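Local structure of OmpT protein (Vibrio cholerae serotype O1, 6EHD) at residues T90-Y95 with G296-G301; Y99-G104 with R282-Y287; G206-G211 with G237-A242; D243-Y248 with L271-K276. The protein probably forms a non-specific diffusion channel, a porin beta-barrel through which small hydrophilic solutes cross the outer membrane. The protein carries 1 engineered substitution. All coordinates share one frame; numbering follows the deposited sequence.

Interaction 1. Residues T90-Y95 with G296-G301; sequences TSDDVY and GYTNKG. With C8E ((hydroxyethyloxy)tri(ethyloxy)octane), chain G; C8E ((hydroxyethyloxy)tri(ethyloxy)octane), chain B.
With CG anti to the backbone N (chi1 -153°), the Tyr95 ring reaches out from the end of helix 90-94. The Lys300 chain, with CG also anti to its N (-170°) and extended beyond, passes it in the opposite direction. Lys300 CB sits over one face of the ring, displaced toward the rim on the phenol side, in a CH-pi contact 3.7 Å from the ring centroid. Lys300 CD follows 3.8 Å from Tyr95 CG. At the far end Lys300 NZ gives a 2.9 Å hydrogen bond to Asp92 O, a carbonyl near the C-terminal end of the helix, where partial negative charge should welcome an ammonium group. In return Lys300 N donates a nearly straight hydrogen bond (171°) to Tyr95 OH, 3.1 Å away, and this hydroxyl is also bonded to Asp98. Tyrosine suits the place because it combines a long flat surface with a polar tip; lysine suits it because its methylenes can line a ring before the charge is reached. The arrangement is consistent with a porin constriction zone, in which the helix-bearing third loop folds into the barrel, here meeting the loop that carries strand 293-299.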
# COMPACT_ATOMS: atom_id res chain seq x y z
N THR A 90 -8.04 -0.46 4.25
CA THR A 90 -7.94 0.82 4.95
C THR A 90 -6.41 1.11 5.30
O THR A 90 -5.94 2.26 5.13
CB THR A 90 -8.76 0.81 6.28
OG1 THR A 90 -10.13 0.59 5.99
CG2 THR A 90 -8.60 2.13 7.04
N SER A 91 -5.72 0.05 5.71
CA SER A 91 -4.24 0.17 5.98
C SER A 91 -3.43 0.66 4.76
O SER A 91 -2.44 1.45 4.91
CB SER A 91 -3.69 -1.16 6.57
OG SER A 91 -4.07 -2.28 5.76
N ASP A 92 -3.82 0.23 3.57
CA ASP A 92 -3.17 0.68 2.29
C ASP A 92 -3.54 2.10 1.97
O ASP A 92 -2.65 2.86 1.53
CB ASP A 92 -3.56 -0.23 1.16
CG ASP A 92 -2.72 -0.07 -0.12
OD1 ASP A 92 -1.52 -0.31 -0.08
OD2 ASP A 92 -3.31 0.22 -1.18
N ASP A 93 -4.79 2.52 2.25
CA ASP A 93 -5.23 3.90 1.99
C ASP A 93 -4.44 4.86 2.89
O ASP A 93 -3.97 5.97 2.45
CB ASP A 93 -6.73 4.09 2.31
CG ASP A 93 -7.69 3.32 1.40
OD1 ASP A 93 -7.29 2.83 0.33
OD2 ASP A 93 -8.91 3.19 1.86
N VAL A 94 -4.31 4.51 4.19
CA VAL A 94 -3.64 5.43 5.16
C VAL A 94 -2.11 5.41 4.95
O VAL A 94 -1.48 6.45 4.93
CB VAL A 94 -3.97 5.01 6.61
CG1 VAL A 94 -3.06 5.64 7.68
CG2 VAL A 94 -5.46 5.15 6.94
N TYR A 95 -1.52 4.24 4.74
CA TYR A 95 -0.13 4.06 4.34
C TYR A 95 0.84 4.61 5.44
O TYR A 95 0.59 4.35 6.69
CB TYR A 95 0.13 4.60 2.90
CG TYR A 95 1.28 3.92 2.16
CD1 TYR A 95 1.32 2.50 1.99
CD2 TYR A 95 2.34 4.68 1.55
CE1 TYR A 95 2.37 1.87 1.34
CE2 TYR A 95 3.36 4.01 0.82
CZ TYR A 95 3.42 2.62 0.74
OH TYR A 95 4.44 1.97 0.03
N GLY A 296 8.37 -9.67 3.41
CA GLY A 296 7.43 -9.37 2.30
C GLY A 296 6.95 -7.91 2.46
O GLY A 296 6.73 -7.48 3.58
N TYR A 297 6.78 -7.18 1.36
CA TYR A 297 6.18 -5.80 1.42
C TYR A 297 5.55 -5.44 0.08
O TYR A 297 5.82 -6.11 -0.92
CB TYR A 297 7.26 -4.79 1.86
CG TYR A 297 8.31 -4.34 0.80
CD1 TYR A 297 9.43 -5.15 0.47
CD2 TYR A 297 8.15 -3.13 0.07
CE1 TYR A 297 10.36 -4.80 -0.50
CE2 TYR A 297 9.10 -2.75 -0.82
CZ TYR A 297 10.20 -3.58 -1.17
OH TYR A 297 11.14 -3.16 -2.05
N THR A 298 4.78 -4.34 0.10
CA THR A 298 4.13 -3.78 -1.07
C THR A 298 4.57 -2.33 -1.30
O THR A 298 4.69 -1.58 -0.34
CB THR A 298 2.53 -3.88 -0.88
OG1 THR A 298 1.84 -2.75 -1.38
CG2 THR A 298 2.10 -4.06 0.52
N ASN A 299 5.06 -2.00 -2.49
CA ASN A 299 5.39 -0.60 -2.83
C ASN A 299 4.11 -0.01 -3.41
O ASN A 299 3.68 -0.45 -4.55
CB ASN A 299 6.53 -0.57 -3.86
CG ASN A 299 6.84 0.84 -4.31
OD1 ASN A 299 6.50 1.24 -5.47
ND2 ASN A 299 7.48 1.64 -3.43
N LYS A 300 3.49 0.93 -2.68
CA LYS A 300 2.23 1.54 -3.14
C LYS A 300 2.40 2.28 -4.47
O LYS A 300 1.52 2.23 -5.35
CB LYS A 300 1.63 2.46 -2.09
CG LYS A 300 0.22 2.95 -2.39
CD LYS A 300 -0.42 3.68 -1.23
CE LYS A 300 -1.79 4.22 -1.52
NZ LYS A 300 -2.27 5.02 -0.39
N GLY A 301 3.50 2.99 -4.64
CA GLY A 301 3.70 3.80 -5.86
C GLY A 301 3.58 2.99 -7.18
O GLY A 301 2.82 3.38 -8.13
C11 C8E G . 4.71 10.99 -3.12
O12 C8E G . 4.63 10.23 -4.36
C13 C8E G . 4.74 8.80 -4.11
C14 C8E G . 4.45 7.99 -5.36
O15 C8E G . 3.04 8.21 -5.61
C16 C8E G . 2.55 8.15 -6.92
C17 C8E G . 2.36 6.71 -7.09
O18 C8E G . 1.07 6.36 -7.56
C19 C8E G . 0.70 5.03 -7.96
C20 C8E G . -0.10 3.77 -7.45
O21 C8E G . 0.04 2.41 -8.14
O9 C8E B . -9.76 7.03 2.36
C10 C8E B . -10.85 7.36 1.51
C11 C8E B . -11.14 8.85 1.38
O12 C8E B . -10.82 9.56 2.57
C13 C8E B . -11.18 10.95 2.50
C14 C8E B . -10.64 11.70 3.73
O15 C8E B . -9.24 11.47 4.05
C16 C8E B . -8.81 12.35 5.10
C17 C8E B . -7.58 11.83 5.82
O18 C8E B . -6.67 11.14 5.01
C19 C8E B . -5.45 10.64 5.56
C20 C8E B . -5.46 9.12 5.71
O21 C8E B . -5.74 8.58 4.45

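Interaction 2. Residues Y99-G104 with R282-Y287; sequences YSYFFG and RVYAEY. With C8E ((hydroxyethyloxy)tri(ethyloxy)octane), chain G.
The Glu286 carboxylate grips the backbone N-H groups of loop residues Tyr101 to Phe103. Its OE1 accepts Tyr101 N at 2.8 Å through the syn lone pair. OE2 takes Phe103 N at 3.0 Å, almost in line with the C-O bond, and a weak bond from Phe102 N at 3.3 Å. CG anti to the backbone N (chi1 -171°) and an extended chain carry the carboxylate from the strand up to these amides. A glutamate fits well: two oxygens on a reach long enough to serve three successive N-H groups. Beside it the Tyr101 and Tyr284 rings stack face to face, centroids 4.0 Å apart and planes 11° from parallel, although the side chains cross at about a right angle. Phe102 CE2 meets the edge of the Tyr284 ring 3.7 Å from CD2, completing an aromatic cluster. Arg282 NH1 comes to the edge of the Tyr101 ring and donates to its OH at 3.0 Å, its guanidinium plane steeply turned against the ring. In the second shell, Tyr248 OH bonds to Glu286 OE1, Glu274 to Tyr101 OH, and Glu20 to Tyr284 OH. Detergent covers the other face of Tyr101. The loop that follows helix 90-94 thus lies against the inner wall of the barrel, on strand 281-291, with strands 263-276 and 314-324 flanking that strand and strand 9-24 touching Phe102 and Phe103.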
# COMPACT_ATOMS: atom_id res chain seq x y z
N TYR A 99 7.76 7.68 0.22
CA TYR A 99 7.48 8.62 -0.85
C TYR A 99 8.09 8.16 -2.17
O TYR A 99 8.14 8.92 -3.13
CB TYR A 99 7.97 10.01 -0.47
CG TYR A 99 7.37 10.51 0.84
CD1 TYR A 99 6.00 10.38 1.14
CD2 TYR A 99 8.18 11.09 1.78
CE1 TYR A 99 5.49 10.75 2.39
CE2 TYR A 99 7.68 11.49 3.04
CZ TYR A 99 6.34 11.36 3.32
OH TYR A 99 5.86 11.81 4.59
N SER A 100 8.49 6.88 -2.25
CA SER A 100 9.11 6.35 -3.48
C SER A 100 8.12 5.97 -4.61
O SER A 100 6.89 5.84 -4.39
CB SER A 100 9.93 5.08 -3.08
OG SER A 100 9.10 3.97 -2.73
N TYR A 101 8.67 5.75 -5.82
CA TYR A 101 7.94 5.25 -7.01
C TYR A 101 8.20 3.75 -7.28
O TYR A 101 7.43 3.15 -7.98
CB TYR A 101 8.33 6.06 -8.25
CG TYR A 101 7.57 7.29 -8.44
CD1 TYR A 101 6.38 7.27 -9.15
CD2 TYR A 101 8.03 8.52 -7.96
CE1 TYR A 101 5.62 8.46 -9.26
CE2 TYR A 101 7.31 9.70 -8.14
CZ TYR A 101 6.08 9.66 -8.82
OH TYR A 101 5.32 10.83 -8.99
N PHE A 102 9.24 3.11 -6.68
CA PHE A 102 9.64 1.73 -6.94
C PHE A 102 10.03 0.83 -5.77
O PHE A 102 9.54 -0.30 -5.66
CB PHE A 102 10.83 1.64 -7.96
CG PHE A 102 10.51 2.06 -9.37
CD1 PHE A 102 9.83 1.23 -10.19
CD2 PHE A 102 10.94 3.35 -9.83
CE1 PHE A 102 9.57 1.62 -11.53
CE2 PHE A 102 10.72 3.70 -11.20
CZ PHE A 102 10.04 2.83 -12.01
N PHE A 103 10.88 1.30 -4.86
CA PHE A 103 11.61 0.37 -3.95
C PHE A 103 11.26 0.44 -2.46
O PHE A 103 11.57 -0.46 -1.71
CB PHE A 103 13.12 0.58 -4.11
CG PHE A 103 13.64 0.35 -5.56
CD1 PHE A 103 13.38 -0.90 -6.18
CD2 PHE A 103 14.26 1.37 -6.27
CE1 PHE A 103 13.79 -1.12 -7.53
CE2 PHE A 103 14.65 1.15 -7.61
CZ PHE A 103 14.43 -0.11 -8.20
N GLY A 104 10.68 1.57 -2.01
CA GLY A 104 10.28 1.71 -0.57
C GLY A 104 9.00 1.07 -0.19
O GLY A 104 8.32 0.46 -1.03
N ARG A 282 3.88 12.64 -16.41
CA ARG A 282 5.11 12.77 -15.62
C ARG A 282 6.05 11.63 -15.83
O ARG A 282 5.68 10.59 -16.32
CB ARG A 282 4.74 12.81 -14.13
CG ARG A 282 4.24 11.51 -13.56
CD ARG A 282 3.88 11.62 -12.04
NE ARG A 282 2.74 12.49 -11.78
CZ ARG A 282 2.13 12.56 -10.57
NH1 ARG A 282 2.59 11.84 -9.51
NH2 ARG A 282 1.03 13.32 -10.41
N VAL A 283 7.32 11.86 -15.44
CA VAL A 283 8.39 10.86 -15.50
C VAL A 283 9.17 10.88 -14.17
O VAL A 283 9.10 11.83 -13.40
CB VAL A 283 9.40 11.09 -16.68
CG1 VAL A 283 8.62 10.95 -18.02
CG2 VAL A 283 10.07 12.42 -16.57
N TYR A 284 9.88 9.79 -13.95
CA TYR A 284 10.65 9.67 -12.71
C TYR A 284 11.82 8.67 -12.86
O TYR A 284 11.77 7.72 -13.68
CB TYR A 284 9.71 9.18 -11.54
CG TYR A 284 8.63 8.21 -11.92
CD1 TYR A 284 7.41 8.64 -12.42
CD2 TYR A 284 8.84 6.87 -11.87
CE1 TYR A 284 6.43 7.77 -12.86
CE2 TYR A 284 7.82 5.96 -12.24
CZ TYR A 284 6.62 6.42 -12.80
OH TYR A 284 5.64 5.49 -13.18
N ALA A 285 12.86 8.84 -12.00
CA ALA A 285 13.98 7.94 -11.98
C ALA A 285 14.44 7.76 -10.50
O ALA A 285 14.48 8.78 -9.76
CB ALA A 285 15.14 8.56 -12.78
N GLU A 286 14.80 6.53 -10.17
CA GLU A 286 15.11 6.21 -8.80
C GLU A 286 16.24 5.21 -8.65
O GLU A 286 16.34 4.23 -9.40
CB GLU A 286 13.77 5.59 -8.16
CG GLU A 286 13.79 5.38 -6.64
CD GLU A 286 12.35 4.93 -6.17
OE1 GLU A 286 11.41 5.75 -6.47
OE2 GLU A 286 12.24 3.85 -5.55
N TYR A 287 17.03 5.41 -7.59
CA TYR A 287 18.02 4.40 -7.14
C TYR A 287 17.59 3.83 -5.78
O TYR A 287 17.18 4.61 -4.88
CB TYR A 287 19.34 5.14 -6.96
CG TYR A 287 20.42 4.35 -6.21
CD1 TYR A 287 20.89 3.13 -6.69
CD2 TYR A 287 20.89 4.77 -4.94
CE1 TYR A 287 21.89 2.38 -5.98
CE2 TYR A 287 21.84 4.01 -4.21
CZ TYR A 287 22.36 2.83 -4.75
OH TYR A 287 23.36 2.12 -4.04
C11 C8E G . 4.71 10.99 -3.12
O12 C8E G . 4.63 10.23 -4.36
C13 C8E G . 4.74 8.80 -4.11
C14 C8E G . 4.45 7.99 -5.36
O15 C8E G . 3.04 8.21 -5.61
C16 C8E G . 2.55 8.15 -6.92
C17 C8E G . 2.36 6.71 -7.09
O18 C8E G . 1.07 6.36 -7.56
C19 C8E G . 0.70 5.03 -7.96
C20 C8E G . -0.10 3.77 -7.45
O21 C8E G . 0.04 2.41 -8.14

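Interaction 3. Residues G206-G211 with G237-A242; sequences GDALIG and GTYKVA. With C8E ((hydroxyethyloxy)tri(ethyloxy)octane), chain H.
Tyr239 lies against Asp207 and Ala208 of the neighbouring strand end. From CB, with CG anti to the backbone N (chi1 -160°), its ring leans toward them. CG stands 4.0 Å from Asp207 O, and CD2 rests on Ala208 CB at 3.6 Å, with CE2 close to the same methyl. CE1 and CZ lie under Asp207 CB, which sits over one ring face, offset toward the rim. At the tip, OH shares two waters with Asp207: one also bonds to OD2, 2.8 Å from it, the other accepts from the backbone N. A small alanine lets the ring settle close, while the phenol joins an apolar surface to a wet end. Beneath this, Leu209 and Thr238 exchange a pair of backbone hydrogen bonds, each 3.0 Å between N and O, and a third runs from Lys240 N to Asp207 O. Glycine is apt at 237, where a CB would crowd Leu209 O. Leu209 and Thr238 point inward to touch Tyr99; Ala208, Ile210 and Tyr239 face outward, where detergent lies along them. This is the antiparallel ladder of a porin barrel hairpin at its open end, away from the turn that joins the two strands, and Tyr239 is placed as in the aromatic girdle at the membrane interface.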
# COMPACT_ATOMS: atom_id res chain seq x y z
N GLY A 206 7.62 24.92 4.16
CA GLY A 206 7.93 25.55 2.88
C GLY A 206 7.82 24.56 1.73
O GLY A 206 6.77 23.97 1.48
N ASP A 207 8.91 24.42 0.99
CA ASP A 207 8.95 23.49 -0.14
C ASP A 207 9.31 22.05 0.32
O ASP A 207 9.45 21.18 -0.56
CB ASP A 207 10.03 23.98 -1.14
CG ASP A 207 9.59 25.27 -1.89
OD1 ASP A 207 8.43 25.36 -2.21
OD2 ASP A 207 10.43 26.12 -2.13
N ALA A 208 9.46 21.82 1.64
CA ALA A 208 9.88 20.50 2.18
C ALA A 208 8.76 19.74 2.86
O ALA A 208 7.86 20.36 3.51
CB ALA A 208 11.09 20.64 3.14
N LEU A 209 8.82 18.40 2.78
CA LEU A 209 7.92 17.51 3.56
C LEU A 209 8.82 16.51 4.25
O LEU A 209 9.73 15.96 3.58
CB LEU A 209 6.95 16.80 2.62
CG LEU A 209 6.16 15.63 3.21
CD1 LEU A 209 5.23 16.20 4.27
CD2 LEU A 209 5.39 14.87 2.13
N ILE A 210 8.68 16.32 5.57
CA ILE A 210 9.47 15.22 6.25
C ILE A 210 8.51 14.32 7.01
O ILE A 210 7.60 14.82 7.71
CB ILE A 210 10.51 15.78 7.25
CG1 ILE A 210 11.46 16.72 6.48
CG2 ILE A 210 11.31 14.62 7.84
CD1 ILE A 210 12.62 17.32 7.30
N GLY A 211 8.68 13.01 6.88
CA GLY A 211 7.81 12.07 7.55
C GLY A 211 8.56 10.98 8.30
O GLY A 211 9.63 10.49 7.83
N GLY A 237 11.60 12.04 3.03
CA GLY A 237 11.21 13.42 2.69
C GLY A 237 11.16 13.72 1.21
O GLY A 237 11.70 12.96 0.38
N THR A 238 10.58 14.89 0.93
CA THR A 238 10.53 15.42 -0.45
C THR A 238 10.86 16.88 -0.45
O THR A 238 10.64 17.58 0.58
CB THR A 238 9.14 15.20 -1.10
OG1 THR A 238 8.14 16.07 -0.55
CG2 THR A 238 8.64 13.75 -1.08
N TYR A 239 11.36 17.38 -1.58
CA TYR A 239 11.71 18.80 -1.68
C TYR A 239 11.42 19.29 -3.09
O TYR A 239 12.00 18.76 -4.05
CB TYR A 239 13.15 19.07 -1.34
CG TYR A 239 13.42 20.52 -0.97
CD1 TYR A 239 13.68 21.51 -1.97
CD2 TYR A 239 13.39 20.94 0.36
CE1 TYR A 239 13.88 22.87 -1.62
CE2 TYR A 239 13.55 22.30 0.69
CZ TYR A 239 13.81 23.24 -0.31
OH TYR A 239 13.99 24.56 0.03
N LYS A 240 10.57 20.33 -3.19
CA LYS A 240 10.25 20.95 -4.51
C LYS A 240 11.37 21.93 -4.89
O LYS A 240 11.45 23.03 -4.30
CB LYS A 240 8.90 21.69 -4.31
CG LYS A 240 8.28 22.34 -5.54
CD LYS A 240 6.77 22.58 -5.39
CE LYS A 240 6.09 22.57 -6.74
NZ LYS A 240 4.83 23.35 -6.70
N VAL A 241 12.27 21.51 -5.77
CA VAL A 241 13.41 22.30 -6.21
C VAL A 241 13.09 23.28 -7.35
O VAL A 241 13.95 24.13 -7.66
CB VAL A 241 14.62 21.47 -6.59
CG1 VAL A 241 15.13 20.68 -5.40
CG2 VAL A 241 14.35 20.50 -7.77
N ALA A 242 11.94 23.08 -8.01
CA ALA A 242 11.37 23.97 -9.06
C ALA A 242 9.90 23.62 -9.24
O ALA A 242 9.42 22.65 -8.73
CB ALA A 242 12.12 23.85 -10.37
C1 C8E H . 15.57 27.11 2.99
C2 C8E H . 16.04 26.22 4.13
C3 C8E H . 14.86 25.48 4.76
C4 C8E H . 15.24 24.15 5.41
C5 C8E H . 14.28 23.02 5.03
C6 C8E H . 14.89 21.65 5.30
C7 C8E H . 15.85 21.21 4.20
C8 C8E H . 16.32 19.77 4.35
O9 C8E H . 15.62 18.89 3.44
C10 C8E H . 14.33 18.45 3.88
C11 C8E H . 13.81 17.22 3.12
O12 C8E H . 14.71 16.85 2.09
C13 C8E H . 14.32 15.79 1.19
C14 C8E H . 15.57 15.37 0.46
O15 C8E H . 15.34 15.09 -0.89
C16 C8E H . 16.54 14.90 -1.69
O HOH W 1 7.95 18.77 -1.17
O HOH W 2 11.69 25.74 1.82
O HOH W 3 13.23 26.12 -1.89

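Interaction 4. Residues D243-Y248 with L271-K276; sequences DKTKLY and LGVEYK
The Tyr248 ring folds flat over Gly272 of the adjacent strand. Its CG lies between the backbone N and the carbonyl carbon (chi1 61°), and Gly272 CA comes 3.8 Å from the ring centroid in a CH-pi contact. Tyr248 CE2 reaches on to Val273 N at 3.5 Å. A residue without a side chain is what allows a ring to lie directly on the backbone, and Tyr248 OH is then carried to Glu286. On the same face Lys246 and Glu274 cross at a slant. Their charges stay beyond salt-bridge range, with NZ 4.2 Å from OE2, and a water spans them, accepting from Lys246 NZ and donating to Glu274 OE2. The other carboxylate oxygen turns to Tyr101. On the opposite face Leu247 CD2 packs on Val273 CG2 at 3.8 Å, branched apolar groups suited to the detergent-lined exterior. There too Thr245 OG1 approaches the edge of the Tyr275 ring, 3.4 Å from CD1, and Lys244 lays its methylenes beside the phenol, CD 3.6 Å from Tyr275 OH. Backbone hydrogen bonds pair Lys246 with Glu274 and Tyr248 with Gly272, and Lys276 N with Lys244 O. Polar inside and largely apolar outside, this is the antiparallel wall of a porin barrel; the tyrosine-covered glycine is the cross-strand pairing known as aromatic rescue of glycine.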
# COMPACT_ATOMS: atom_id res chain seq x y z
N ASP A 243 9.12 24.49 -9.90
CA ASP A 243 7.69 24.23 -10.19
C ASP A 243 7.38 22.77 -10.69
O ASP A 243 6.42 22.11 -10.21
CB ASP A 243 7.23 25.21 -11.30
CG ASP A 243 8.34 25.45 -12.39
OD1 ASP A 243 8.89 24.48 -13.00
OD2 ASP A 243 8.71 26.63 -12.59
N LYS A 244 8.20 22.25 -11.58
CA LYS A 244 7.90 20.96 -12.12
C LYS A 244 8.69 19.85 -11.53
O LYS A 244 8.47 18.74 -11.92
CB LYS A 244 8.16 20.96 -13.65
CG LYS A 244 7.18 21.88 -14.38
CD LYS A 244 7.76 22.17 -15.74
CE LYS A 244 6.78 22.70 -16.75
NZ LYS A 244 5.71 21.74 -17.07
N THR A 245 9.61 20.13 -10.59
CA THR A 245 10.61 19.17 -10.27
C THR A 245 10.68 18.92 -8.72
O THR A 245 10.82 19.89 -7.99
CB THR A 245 12.02 19.60 -10.79
OG1 THR A 245 12.02 19.79 -12.23
CG2 THR A 245 12.98 18.52 -10.57
N LYS A 246 10.63 17.63 -8.32
CA LYS A 246 10.69 17.25 -6.90
C LYS A 246 11.69 16.16 -6.67
O LYS A 246 11.73 15.14 -7.39
CB LYS A 246 9.29 16.83 -6.45
CG LYS A 246 9.20 16.39 -5.00
CD LYS A 246 7.74 16.33 -4.52
CE LYS A 246 7.04 15.07 -4.77
NZ LYS A 246 5.62 15.34 -4.27
N LEU A 247 12.58 16.38 -5.69
CA LEU A 247 13.49 15.35 -5.28
C LEU A 247 12.89 14.57 -4.07
O LEU A 247 12.19 15.15 -3.23
CB LEU A 247 14.88 15.94 -4.84
CG LEU A 247 15.65 16.80 -5.88
CD1 LEU A 247 17.08 17.09 -5.39
CD2 LEU A 247 15.68 16.07 -7.19
N TYR A 248 13.28 13.34 -3.91
CA TYR A 248 12.77 12.57 -2.74
C TYR A 248 13.80 11.52 -2.29
O TYR A 248 14.69 11.06 -3.04
CB TYR A 248 11.42 11.91 -3.08
CG TYR A 248 11.47 10.92 -4.20
CD1 TYR A 248 11.78 9.59 -4.00
CD2 TYR A 248 11.15 11.34 -5.52
CE1 TYR A 248 11.79 8.67 -5.05
CE2 TYR A 248 11.17 10.42 -6.59
CZ TYR A 248 11.49 9.11 -6.37
OH TYR A 248 11.52 8.16 -7.38
N LEU A 271 16.74 7.11 -3.39
CA LEU A 271 16.87 8.52 -3.75
C LEU A 271 16.32 8.67 -5.21
O LEU A 271 16.63 7.82 -6.05
CB LEU A 271 18.40 8.86 -3.84
CG LEU A 271 18.86 10.26 -4.28
CD1 LEU A 271 18.26 11.43 -3.52
CD2 LEU A 271 20.39 10.45 -4.26
N GLY A 272 15.49 9.66 -5.47
CA GLY A 272 14.93 9.81 -6.83
C GLY A 272 14.50 11.19 -7.15
O GLY A 272 14.62 12.16 -6.35
N VAL A 273 14.03 11.34 -8.42
CA VAL A 273 13.59 12.58 -8.93
C VAL A 273 12.31 12.39 -9.75
O VAL A 273 12.21 11.39 -10.47
CB VAL A 273 14.67 13.27 -9.83
CG1 VAL A 273 15.11 12.43 -10.96
CG2 VAL A 273 14.20 14.62 -10.35
N GLU A 274 11.35 13.32 -9.54
CA GLU A 274 10.06 13.37 -10.28
C GLU A 274 10.00 14.61 -11.11
O GLU A 274 10.20 15.75 -10.61
CB GLU A 274 8.88 13.36 -9.26
CG GLU A 274 7.42 13.57 -9.86
CD GLU A 274 6.49 13.99 -8.70
OE1 GLU A 274 6.00 13.09 -7.95
OE2 GLU A 274 6.39 15.20 -8.39
N TYR A 275 9.50 14.49 -12.37
CA TYR A 275 9.38 15.68 -13.23
C TYR A 275 8.01 15.62 -13.89
O TYR A 275 7.70 14.63 -14.56
CB TYR A 275 10.48 15.73 -14.35
CG TYR A 275 10.34 16.88 -15.28
CD1 TYR A 275 10.91 18.14 -14.98
CD2 TYR A 275 9.68 16.76 -16.52
CE1 TYR A 275 10.81 19.23 -15.80
CE2 TYR A 275 9.56 17.89 -17.34
CZ TYR A 275 10.15 19.09 -17.03
OH TYR A 275 10.01 20.24 -17.82
N LYS A 276 7.26 16.70 -13.74
CA LYS A 276 5.85 16.79 -14.32
C LYS A 276 5.84 17.58 -15.63
O LYS A 276 6.21 18.75 -15.66
CB LYS A 276 4.92 17.44 -13.28
CG LYS A 276 4.65 16.50 -12.10
CD LYS A 276 3.68 17.18 -11.08
CE LYS A 276 3.39 16.30 -9.89
NZ LYS A 276 2.28 16.85 -9.07
O HOH W 4 7.28 17.33 -9.61
O HOH W 5 4.56 15.95 -6.72

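Overall arrangement
Running from the N terminus, the chain enters interaction 1 at helix 90-94 and, a few residues on, interaction 2 at 99-104, both within one inward-folded loop. It then lays down barrel strands. Interaction 3 closes the hairpin 208-221/227-242, and interaction 4 follows in series, closing 245-258/263-276; Tyr239 N and Leu247 O join the two hairpins. Residues 282-287 next close interaction 2 around both, and 296-301 close interaction 1 around everything, so the contacts nest without crossing. Tyr99 packs on interaction 3, while Asn299 ND2 hydrogen-bonds to Gly104 O and Tyr297 OH probably to Phe103 O. Interaction 1 thus joins two inner loops, interaction 2 fixes one of them to the wall, and interactions 3 and 4 zip neighbouring strands of that wall.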